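Local coordinates for nonsense-mediated mRNA decay protein 2 (Saccharomyces cerevisiae, PDB 4LUN) that takes part in nonsense-mediated decay of mRNAs that carry premature stop codons, interacting through its C-terminus with the Upf1 protein, at residues E130-R136 with Y193-F199; L183-R188 with A234-F239; L187-L191 with I203-F207. All coordinates share one frame; numbering follows the deposited sequence.

Overall arrangement
All three contacts lie in the N-terminal MIF4G domain of Upf2, a HEAT-repeat-like stack of helices, and together they tie helix 182-190 and the chain that follows it to their neighbours. Contacts 2 and 3 share Leu187 and Arg188, and their centres are about 8 Å apart: helix 182-190 meets both helix 231-271 and helix 201-210, and Leu187 takes part in each. They also touch directly, Phe239 CZ lying 3.9 Å from Phe207 CD2. Contact 1, whose centre is about 12 Å from that of contact 3 and about 19 Å from that of contact 2, joins the start of helix 130-152 to the loop between helices 182-190 and 201-210.

Contact 1 of 3, residues E130-R136 with Y193-F199; sequences ERDELQR and YKFKLGF
In the MIF4G domain, the first turns of helix 130-152 receive the loop that links helix 182-190 to helix 201-210, and the ring of Phe199 and the ring of Tyr193 are the loop's main points of touch. Phe199 lies across three helix residues. Glu130 comes to its rim, OE1 standing 3.6 Å from Phe199 CZ near the ring plane, with carboxylate and ring almost perpendicular (82°). Leu134 meets another part of the ring, its CD2 3.5 Å from Phe199 CE1, while the Glu133 CG methylene makes an off-centre CH-pi contact, 4.2 Å from the Phe199 centroid. Beyond CG the Glu133 chain bends (chi2 59°), which carries its carboxylate to the Tyr193 ring, where OE2 lies at the edge. Arg136 grips this carboxylate side-on: NE reaches Glu133 OE1 at 2.8 Å, and NH2 forms a salt bridge with Glu133 OE2. The same NH2 approaches Tyr193 CD2 obliquely at 3.2 Å. A water donates to Glu133 OE2 at 2.6 Å and to Tyr193 O, bridging helix and loop. The Tyr193 hydroxyl bonds to Val125 O, and Arg291 makes a cation-pi contact with Phe199. With no direct hydrogen bond between the segments, the one hydrogen-bonded link between them runs through the bridging water; the paired nitrogens of Arg136 hold the buried Glu133 carboxylate in orientation and probably offset its charge.

Contact 2 of 3, residues L183-R188 with A234-F239; sequences LFSILR and ALQSLF
The Phe184 ring presents its edge to helix 231-271: the carbonyl O of Ala234 lies near the ring plane, 3.5 Å from Phe184 CD1, and Ala234 CB is 3.7 Å from the same carbon. Leu238 CB approaches obliquely, 3.8 Å from Phe184 CE1. On its own helix, Phe184 CE2 lies over one face of the Arg188 guanidinium, offset toward the rim. The second ring, Phe239, is met at its edge by Leu187, whose CD1 sits in the ring plane 3.9 Å from Phe239 CE2. Between the rings the leucines interlock. Leu187 CD1 also touches Leu235 CD2 at 3.8 Å, the two side chains crossing at about a right angle, and Leu187 CB meets Leu238 CD2 at 3.6 Å. Leu238 has CG anti to its backbone N (chi1 -179°), and its two methyls reach toward helix 182-190, CD2 to Leu187 and CD1 toward the aliphatic CD of Arg188. An alanine at Phe184 takes away the ring, which would probably leave a gap beside Ala234 and Leu238 and the Arg188 guanidinium freer to turn. Leu183 and Leu187 also reach helix 130-152, and Phe239 packs on helix 201-210. The two short helical segments run nearly parallel, 15° apart with axes 10.0 Å from each other, a case of near-parallel helix packing within the all-helical, HEAT-repeat MIF4G domain.

Contact 3 of 3, residues L187-L191 with I203-F207; sequences LREIL and IATAF
Leu187 CD1 stands over one face of the Phe207 ring, 4.1 Å from its centroid and 22° off the normal, a CH-pi contact displaced toward the rim where CE2 is nearest. With chi1 at -170° the Phe207 ring extends opposite the backbone N, toward helix 182-190. One turn earlier on helix 201-210, Ile203 meets three side chains. Its CG2 lies 4.0 Å from Ile190 CD1 and rather farther from Leu187 CD2, while Leu191 CD2 is 3.9 Å from Ile203 CB. At the other end of Ile203, CD1 rests 3.8 Å from the carbonyl O of Ile190. Leu191 CD2 touches the methyl of Ala204 as well, at 4.1 Å, so this single branch spans two consecutive residues of the opposing helix. Farther out, Leu144 of helix 130-152 backs both Ile203 and Phe207, Val140 touches Ile190, and Phe242 of helix 231-271 lies against Leu191 and Ala204. The backbone leaving helix 182-190 is held by Leu191 O, which accepts a hydrogen bond from Thr200. All six touching residues are buried and no hydrogen bond crosses between the segments, so cohesion here probably comes from the close apolar fit of aliphatic groups on each other and on the Phe207 ring.

Contact 1 of 3, residues E130-R136 with Y193-F199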
loop_
_atom_site.group_PDB
_atom_site.type_symbol
_atom_site.label_atom_id
_atom_site.label_comp_id
_atom_site.label_asym_id
_atom_site.label_seq_id
_atom_site.Cartn_x
_atom_site.Cartn_y
_atom_site.Cartn_z
ATOM N N GLU A 130 -1.069 3.499 20.463
ATOM C CA GLU A 130 -2.009 3.276 19.369
ATOM C C GLU A 130 -2.151 4.524 18.528
ATOM O O GLU A 130 -2.503 4.465 17.348
ATOM C CB GLU A 130 -3.350 2.809 19.899
ATOM C CG GLU A 130 -3.250 1.441 20.549
ATOM C CD GLU A 130 -4.596 0.845 20.865
ATOM O OE1 GLU A 130 -5.613 1.532 20.634
ATOM O OE2 GLU A 130 -4.631 -0.313 21.337
ATOM N N ARG A 131 -1.857 5.663 19.138
ATOM C CA ARG A 131 -1.764 6.900 18.387
ATOM C C ARG A 131 -0.673 6.800 17.322
ATOM O O ARG A 131 -0.871 7.174 16.159
ATOM C CB ARG A 131 -1.466 8.039 19.355
ATOM C CG ARG A 131 -1.791 9.391 18.815
ATOM C CD ARG A 131 -0.655 10.007 18.050
ATOM N NE ARG A 131 -1.155 11.232 17.447
ATOM C CZ ARG A 131 -0.493 11.984 16.585
ATOM N NH1 ARG A 131 0.740 11.655 16.213
ATOM N NH2 ARG A 131 -1.075 13.082 16.113
ATOM N N ASP A 132 0.482 6.280 17.717
ATOM C CA ASP A 132 1.568 6.081 16.778
ATOM C C ASP A 132 1.224 5.010 15.750
ATOM O O ASP A 132 1.650 5.113 14.592
ATOM C CB ASP A 132 2.864 5.705 17.496
ATOM C CG ASP A 132 3.399 6.828 18.372
ATOM O OD1 ASP A 132 2.922 7.975 18.235
ATOM O OD2 ASP A 132 4.306 6.559 19.190
ATOM N N GLU A 133 0.475 3.996 16.174
ATOM C CA GLU A 133 0.126 2.909 15.248
ATOM C C GLU A 133 -0.786 3.429 14.153
ATOM O O GLU A 133 -0.634 3.047 13.003
ATOM C CB GLU A 133 -0.508 1.722 15.975
ATOM C CG GLU A 133 -0.934 0.571 15.061
ATOM C CD GLU A 133 0.209 -0.042 14.241
ATOM O OE1 GLU A 133 1.409 0.238 14.478
ATOM O OE2 GLU A 133 -0.106 -0.853 13.346
ATOM N N LEU A 134 -1.718 4.312 14.501
ATOM C CA LEU A 134 -2.570 4.918 13.479
ATOM C C LEU A 134 -1.756 5.696 12.439
ATOM O O LEU A 134 -2.059 5.633 11.243
ATOM C CB LEU A 134 -3.643 5.811 14.128
ATOM C CG LEU A 134 -4.770 5.058 14.835
ATOM C CD1 LEU A 134 -5.453 5.948 15.868
ATOM C CD2 LEU A 134 -5.788 4.536 13.817
ATOM N N GLN A 135 -0.737 6.430 12.897
ATOM C CA GLN A 135 0.159 7.178 12.007
ATOM C C GLN A 135 0.956 6.225 11.124
ATOM O O GLN A 135 1.147 6.476 9.942
ATOM C CB GLN A 135 1.124 8.063 12.802
ATOM C CG GLN A 135 0.436 9.093 13.685
ATOM C CD GLN A 135 -0.214 10.219 12.893
ATOM O OE1 GLN A 135 -1.425 10.442 12.982
ATOM N NE2 GLN A 135 0.594 10.946 12.124
ATOM N N ARG A 136 1.417 5.130 11.715
ATOM C CA ARG A 136 2.195 4.143 10.975
ATOM C C ARG A 136 1.355 3.496 9.883
ATOM O O ARG A 136 1.834 3.325 8.772
ATOM C CB ARG A 136 2.746 3.053 11.902
ATOM C CG ARG A 136 3.852 2.197 11.255
ATOM C CD ARG A 136 4.118 0.922 12.074
ATOM N NE ARG A 136 2.959 0.054 12.095
ATOM C CZ ARG A 136 2.676 -0.815 11.130
ATOM N NH1 ARG A 136 3.490 -0.922 10.094
ATOM N NH2 ARG A 136 1.592 -1.565 11.205
ATOM N N TYR A 193 0.136 -7.586 10.971
ATOM C CA TYR A 193 0.831 -7.027 12.124
ATOM C C TYR A 193 -0.205 -6.634 13.170
ATOM O O TYR A 193 -1.008 -5.727 12.940
ATOM C CB TYR A 193 1.666 -5.813 11.737
ATOM C CG TYR A 193 2.344 -5.156 12.922
ATOM C CD1 TYR A 193 3.390 -5.789 13.595
ATOM C CD2 TYR A 193 1.944 -3.906 13.366
ATOM C CE1 TYR A 193 4.012 -5.185 14.687
ATOM C CE2 TYR A 193 2.553 -3.299 14.456
ATOM C CZ TYR A 193 3.589 -3.942 15.111
ATOM O OH TYR A 193 4.196 -3.315 16.197
ATOM N N LYS A 194 -0.201 -7.337 14.302
ATOM C CA LYS A 194 -1.140 -7.065 15.398
ATOM C C LYS A 194 -2.588 -7.056 14.910
ATOM O O LYS A 194 -3.354 -6.162 15.259
ATOM C CB LYS A 194 -0.805 -5.744 16.099
ATOM C CG LYS A 194 0.587 -5.703 16.715
ATOM C CD LYS A 194 0.675 -6.622 17.921
ATOM C CE LYS A 194 -0.419 -6.314 18.917
ATOM N NZ LYS A 194 -0.121 -6.892 20.258
ATOM N N PHE A 195 -2.936 -8.042 14.081
ATOM C CA PHE A 195 -4.257 -8.099 13.462
ATOM C C PHE A 195 -5.382 -7.949 14.460
ATOM O O PHE A 195 -6.389 -7.307 14.168
ATOM C CB PHE A 195 -4.449 -9.406 12.698
ATOM C CG PHE A 195 -5.889 -9.710 12.378
ATOM C CD1 PHE A 195 -6.501 -9.128 11.276
ATOM C CD2 PHE A 195 -6.619 -10.605 13.153
ATOM C CE1 PHE A 195 -7.829 -9.399 10.979
ATOM C CE2 PHE A 195 -7.959 -10.889 12.856
ATOM C CZ PHE A 195 -8.560 -10.285 11.769
ATOM N N LYS A 196 -5.214 -8.532 15.643
ATOM C CA LYS A 196 -6.313 -8.558 16.605
ATOM C C LYS A 196 -6.737 -7.182 17.120
ATOM O O LYS A 196 -7.851 -7.046 17.649
ATOM C CB LYS A 196 -6.038 -9.556 17.746
ATOM C CG LYS A 196 -6.119 -11.008 17.279
ATOM C CD LYS A 196 -6.280 -11.982 18.440
ATOM C CE LYS A 196 -5.098 -11.934 19.396
ATOM N NZ LYS A 196 -5.285 -12.903 20.525
ATOM N N LEU A 197 -5.877 -6.168 16.933
ATOM C CA LEU A 197 -6.195 -4.787 17.333
ATOM C C LEU A 197 -7.087 -4.067 16.327
ATOM O O LEU A 197 -7.712 -3.066 16.671
ATOM C CB LEU A 197 -4.937 -3.958 17.662
ATOM C CG LEU A 197 -4.174 -4.445 18.896
ATOM C CD1 LEU A 197 -2.994 -3.526 19.173
ATOM C CD2 LEU A 197 -5.098 -4.531 20.116
ATOM N N GLY A 198 -7.171 -4.581 15.102
ATOM C CA GLY A 198 -8.117 -4.056 14.122
ATOM C C GLY A 198 -7.624 -2.926 13.232
ATOM O O GLY A 198 -8.339 -2.493 12.328
ATOM N N PHE A 199 -6.418 -2.425 13.475
ATOM C CA PHE A 199 -5.902 -1.352 12.625
ATOM C C PHE A 199 -5.621 -1.806 11.183
ATOM O O PHE A 199 -5.764 -1.019 10.227
ATOM C CB PHE A 199 -4.641 -0.719 13.240
ATOM C CG PHE A 199 -4.871 -0.073 14.583
ATOM C CD1 PHE A 199 -5.547 1.128 14.677
ATOM C CD2 PHE A 199 -4.393 -0.660 15.745
ATOM C CE1 PHE A 199 -5.755 1.732 15.910
ATOM C CE2 PHE A 199 -4.602 -0.055 16.991
ATOM C CZ PHE A 199 -5.288 1.136 17.062
HETATM O O HOH W 1 -1.649 -2.973 13.385
#

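Contact 2 of 3, residues L183-R188 with A234-F239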
loop_
_atom_site.group_PDB
_atom_site.type_symbol
_atom_site.label_atom_id
_atom_site.label_comp_id
_atom_site.label_asym_id
_atom_site.label_seq_id
_atom_site.Cartn_x
_atom_site.Cartn_y
_atom_site.Cartn_z
ATOM N N LEU A 183 2.168 -8.160 -5.053
ATOM C CA LEU A 183 1.133 -7.540 -4.226
ATOM C C LEU A 183 0.575 -8.491 -3.183
ATOM O O LEU A 183 0.257 -8.066 -2.084
ATOM C CB LEU A 183 -0.018 -6.985 -5.071
ATOM C CG LEU A 183 0.229 -5.638 -5.734
ATOM C CD1 LEU A 183 -0.834 -5.382 -6.801
ATOM C CD2 LEU A 183 0.209 -4.531 -4.663
ATOM N N PHE A 184 0.415 -9.765 -3.530
ATOM C CA PHE A 184 -0.063 -10.757 -2.580
ATOM C C PHE A 184 0.932 -10.859 -1.408
ATOM O O PHE A 184 0.532 -10.875 -0.236
ATOM C CB PHE A 184 -0.252 -12.124 -3.288
ATOM C CG PHE A 184 -0.593 -13.264 -2.353
ATOM C CD1 PHE A 184 -1.913 -13.648 -2.147
ATOM C CD2 PHE A 184 0.417 -13.971 -1.705
ATOM C CE1 PHE A 184 -2.218 -14.712 -1.310
ATOM C CE2 PHE A 184 0.112 -15.021 -0.857
ATOM C CZ PHE A 184 -1.202 -15.391 -0.659
ATOM N N SER A 185 2.220 -10.901 -1.743
ATOM C CA SER A 185 3.274 -11.023 -0.736
ATOM C C SER A 185 3.274 -9.834 0.206
ATOM O O SER A 185 3.345 -9.991 1.435
ATOM C CB SER A 185 4.650 -11.197 -1.381
ATOM O OG SER A 185 4.716 -12.426 -2.090
ATOM N N ILE A 186 3.171 -8.645 -0.371
ATOM C CA ILE A 186 3.110 -7.414 0.428
ATOM C C ILE A 186 1.880 -7.390 1.347
ATOM O O ILE A 186 1.972 -7.079 2.549
ATOM C CB ILE A 186 3.097 -6.201 -0.514
ATOM C CG1 ILE A 186 4.455 -6.067 -1.197
ATOM C CG2 ILE A 186 2.776 -4.891 0.244
ATOM C CD1 ILE A 186 4.433 -5.121 -2.394
ATOM N N LEU A 187 0.712 -7.685 0.795
ATOM C CA LEU A 187 -0.501 -7.617 1.606
ATOM C C LEU A 187 -0.539 -8.689 2.689
ATOM O O LEU A 187 -1.003 -8.433 3.805
ATOM C CB LEU A 187 -1.741 -7.669 0.724
ATOM C CG LEU A 187 -2.019 -6.323 0.063
ATOM C CD1 LEU A 187 -2.851 -6.480 -1.212
ATOM C CD2 LEU A 187 -2.741 -5.455 1.088
ATOM N N ARG A 188 -0.046 -9.885 2.386
ATOM C CA ARG A 188 -0.023 -10.929 3.414
ATOM C C ARG A 188 0.824 -10.528 4.620
ATOM O O ARG A 188 0.523 -10.911 5.764
ATOM C CB ARG A 188 0.468 -12.264 2.856
ATOM C CG ARG A 188 0.118 -13.419 3.788
ATOM C CD ARG A 188 -0.155 -14.697 3.035
ATOM N NE ARG A 188 1.080 -15.386 2.689
ATOM C CZ ARG A 188 1.139 -16.669 2.349
ATOM N NH1 ARG A 188 0.033 -17.399 2.320
ATOM N NH2 ARG A 188 2.305 -17.219 2.046
ATOM N N ALA A 234 -5.324 -14.716 -6.515
ATOM C CA ALA A 234 -4.542 -14.740 -5.279
ATOM C C ALA A 234 -5.079 -13.707 -4.318
ATOM O O ALA A 234 -5.234 -13.968 -3.129
ATOM C CB ALA A 234 -3.072 -14.461 -5.573
ATOM N N LEU A 235 -5.361 -12.522 -4.845
ATOM C CA LEU A 235 -5.888 -11.453 -4.006
ATOM C C LEU A 235 -7.289 -11.764 -3.476
ATOM O O LEU A 235 -7.629 -11.427 -2.338
ATOM C CB LEU A 235 -5.917 -10.130 -4.774
ATOM C CG LEU A 235 -4.573 -9.484 -5.065
ATOM C CD1 LEU A 235 -4.817 -8.201 -5.860
ATOM C CD2 LEU A 235 -3.816 -9.187 -3.759
ATOM N N GLN A 236 -8.115 -12.380 -4.308
ATOM C CA GLN A 236 -9.449 -12.771 -3.880
ATOM C C GLN A 236 -9.358 -13.793 -2.744
ATOM O O GLN A 236 -10.095 -13.710 -1.768
ATOM C CB GLN A 236 -10.258 -13.312 -5.069
ATOM C CG GLN A 236 -11.237 -12.293 -5.688
ATOM C CD GLN A 236 -10.748 -11.662 -6.992
ATOM O OE1 GLN A 236 -9.892 -10.768 -6.991
ATOM N NE2 GLN A 236 -11.310 -12.110 -8.112
ATOM N N SER A 237 -8.439 -14.745 -2.869
ATOM C CA SER A 237 -8.248 -15.758 -1.828
ATOM C C SER A 237 -7.776 -15.115 -0.534
ATOM O O SER A 237 -8.305 -15.394 0.554
ATOM C CB SER A 237 -7.223 -16.804 -2.263
ATOM O OG SER A 237 -6.881 -17.645 -1.170
ATOM N N LEU A 238 -6.775 -14.249 -0.647
ATOM C CA LEU A 238 -6.235 -13.560 0.514
ATOM C C LEU A 238 -7.283 -12.729 1.229
ATOM O O LEU A 238 -7.380 -12.754 2.461
ATOM C CB LEU A 238 -5.082 -12.648 0.089
ATOM C CG LEU A 238 -4.361 -11.838 1.166
ATOM C CD1 LEU A 238 -3.758 -12.769 2.200
ATOM C CD2 LEU A 238 -3.284 -10.968 0.522
ATOM N N PHE A 239 -8.086 -11.996 0.465
ATOM C CA PHE A 239 -9.039 -11.096 1.094
ATOM C C PHE A 239 -10.244 -11.833 1.667
ATOM O O PHE A 239 -10.761 -11.445 2.705
ATOM C CB PHE A 239 -9.454 -9.951 0.156
ATOM C CG PHE A 239 -8.500 -8.794 0.172
ATOM C CD1 PHE A 239 -8.912 -7.532 0.595
ATOM C CD2 PHE A 239 -7.166 -8.972 -0.167
ATOM C CE1 PHE A 239 -8.020 -6.474 0.628
ATOM C CE2 PHE A 239 -6.267 -7.910 -0.131
ATOM C CZ PHE A 239 -6.702 -6.652 0.263
#

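Contact 3 of 3, residues L187-L191 with I203-F207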
loop_
_atom_site.group_PDB
_atom_site.type_symbol
_atom_site.label_atom_id
_atom_site.label_comp_id
_atom_site.label_asym_id
_atom_site.label_seq_id
_atom_site.Cartn_x
_atom_site.Cartn_y
_atom_site.Cartn_z
ATOM N N LEU A 187 0.712 -7.685 0.795
ATOM C CA LEU A 187 -0.501 -7.617 1.606
ATOM C C LEU A 187 -0.539 -8.689 2.689
ATOM O O LEU A 187 -1.003 -8.433 3.805
ATOM C CB LEU A 187 -1.741 -7.669 0.724
ATOM C CG LEU A 187 -2.019 -6.323 0.063
ATOM C CD1 LEU A 187 -2.851 -6.480 -1.212
ATOM C CD2 LEU A 187 -2.741 -5.455 1.088
ATOM N N ARG A 188 -0.046 -9.885 2.386
ATOM C CA ARG A 188 -0.023 -10.929 3.414
ATOM C C ARG A 188 0.824 -10.528 4.620
ATOM O O ARG A 188 0.523 -10.911 5.764
ATOM C CB ARG A 188 0.468 -12.264 2.856
ATOM C CG ARG A 188 0.118 -13.419 3.788
ATOM C CD ARG A 188 -0.155 -14.697 3.035
ATOM N NE ARG A 188 1.080 -15.386 2.689
ATOM C CZ ARG A 188 1.139 -16.669 2.349
ATOM N NH1 ARG A 188 0.033 -17.399 2.320
ATOM N NH2 ARG A 188 2.305 -17.219 2.046
ATOM N N GLU A 189 1.884 -9.772 4.366
ATOM C CA GLU A 189 2.721 -9.249 5.443
ATOM C C GLU A 189 2.002 -8.146 6.231
ATOM O O GLU A 189 1.785 -8.284 7.424
ATOM C CB GLU A 189 4.070 -8.744 4.899
ATOM C CG GLU A 189 4.933 -7.944 5.909
ATOM C CD GLU A 189 5.749 -8.824 6.856
ATOM O OE1 GLU A 189 5.517 -10.053 6.880
ATOM O OE2 GLU A 189 6.635 -8.282 7.569
ATOM N N ILE A 190 1.628 -7.061 5.560
ATOM C CA ILE A 190 1.142 -5.877 6.275
ATOM C C ILE A 190 -0.233 -6.057 6.931
ATOM O O ILE A 190 -0.538 -5.407 7.927
ATOM C CB ILE A 190 1.203 -4.601 5.396
ATOM C CG1 ILE A 190 0.212 -4.680 4.220
ATOM C CG2 ILE A 190 2.653 -4.356 4.917
ATOM C CD1 ILE A 190 0.334 -3.477 3.266
ATOM N N LEU A 191 -1.055 -6.961 6.410
ATOM C CA LEU A 191 -2.347 -7.191 7.028
ATOM C C LEU A 191 -2.217 -7.951 8.340
ATOM O O LEU A 191 -3.173 -8.018 9.118
ATOM C CB LEU A 191 -3.269 -7.954 6.085
ATOM C CG LEU A 191 -3.701 -7.157 4.860
ATOM C CD1 LEU A 191 -4.585 -8.027 3.974
ATOM C CD2 LEU A 191 -4.448 -5.911 5.278
ATOM N N ILE A 203 -6.373 -1.118 6.189
ATOM C CA ILE A 203 -5.531 -1.250 4.996
ATOM C C ILE A 203 -6.342 -2.012 3.943
ATOM O O ILE A 203 -6.351 -1.674 2.752
ATOM C CB ILE A 203 -4.240 -2.041 5.301
ATOM C CG1 ILE A 203 -3.378 -1.329 6.331
ATOM C CG2 ILE A 203 -3.422 -2.253 4.034
ATOM C CD1 ILE A 203 -2.232 -2.220 6.837
ATOM N N ALA A 204 -7.041 -3.047 4.398
ATOM C CA ALA A 204 -7.799 -3.897 3.487
ATOM C C ALA A 204 -8.919 -3.101 2.832
ATOM O O ALA A 204 -9.115 -3.195 1.621
ATOM C CB ALA A 204 -8.372 -5.072 4.229
ATOM N N THR A 205 -9.651 -2.326 3.631
ATOM C CA THR A 205 -10.772 -1.561 3.081
ATOM C C THR A 205 -10.300 -0.428 2.178
ATOM O O THR A 205 -10.906 -0.151 1.144
ATOM C CB THR A 205 -11.722 -1.022 4.178
ATOM O OG1 THR A 205 -10.991 -0.203 5.096
ATOM C CG2 THR A 205 -12.301 -2.169 4.942
ATOM N N ALA A 206 -9.211 0.224 2.560
ATOM C CA ALA A 206 -8.662 1.285 1.725
ATOM C C ALA A 206 -8.202 0.731 0.394
ATOM O O ALA A 206 -8.321 1.395 -0.636
ATOM C CB ALA A 206 -7.502 1.990 2.428
ATOM N N PHE A 207 -7.652 -0.481 0.413
ATOM C CA PHE A 207 -7.097 -1.054 -0.809
ATOM C C PHE A 207 -8.186 -1.457 -1.794
ATOM O O PHE A 207 -8.089 -1.176 -2.989
ATOM C CB PHE A 207 -6.185 -2.247 -0.494
ATOM C CG PHE A 207 -5.386 -2.728 -1.680
ATOM C CD1 PHE A 207 -4.269 -2.029 -2.114
ATOM C CD2 PHE A 207 -5.751 -3.876 -2.353
ATOM C CE1 PHE A 207 -3.533 -2.466 -3.203
ATOM C CE2 PHE A 207 -5.023 -4.327 -3.443
ATOM C CZ PHE A 207 -3.910 -3.616 -3.872
#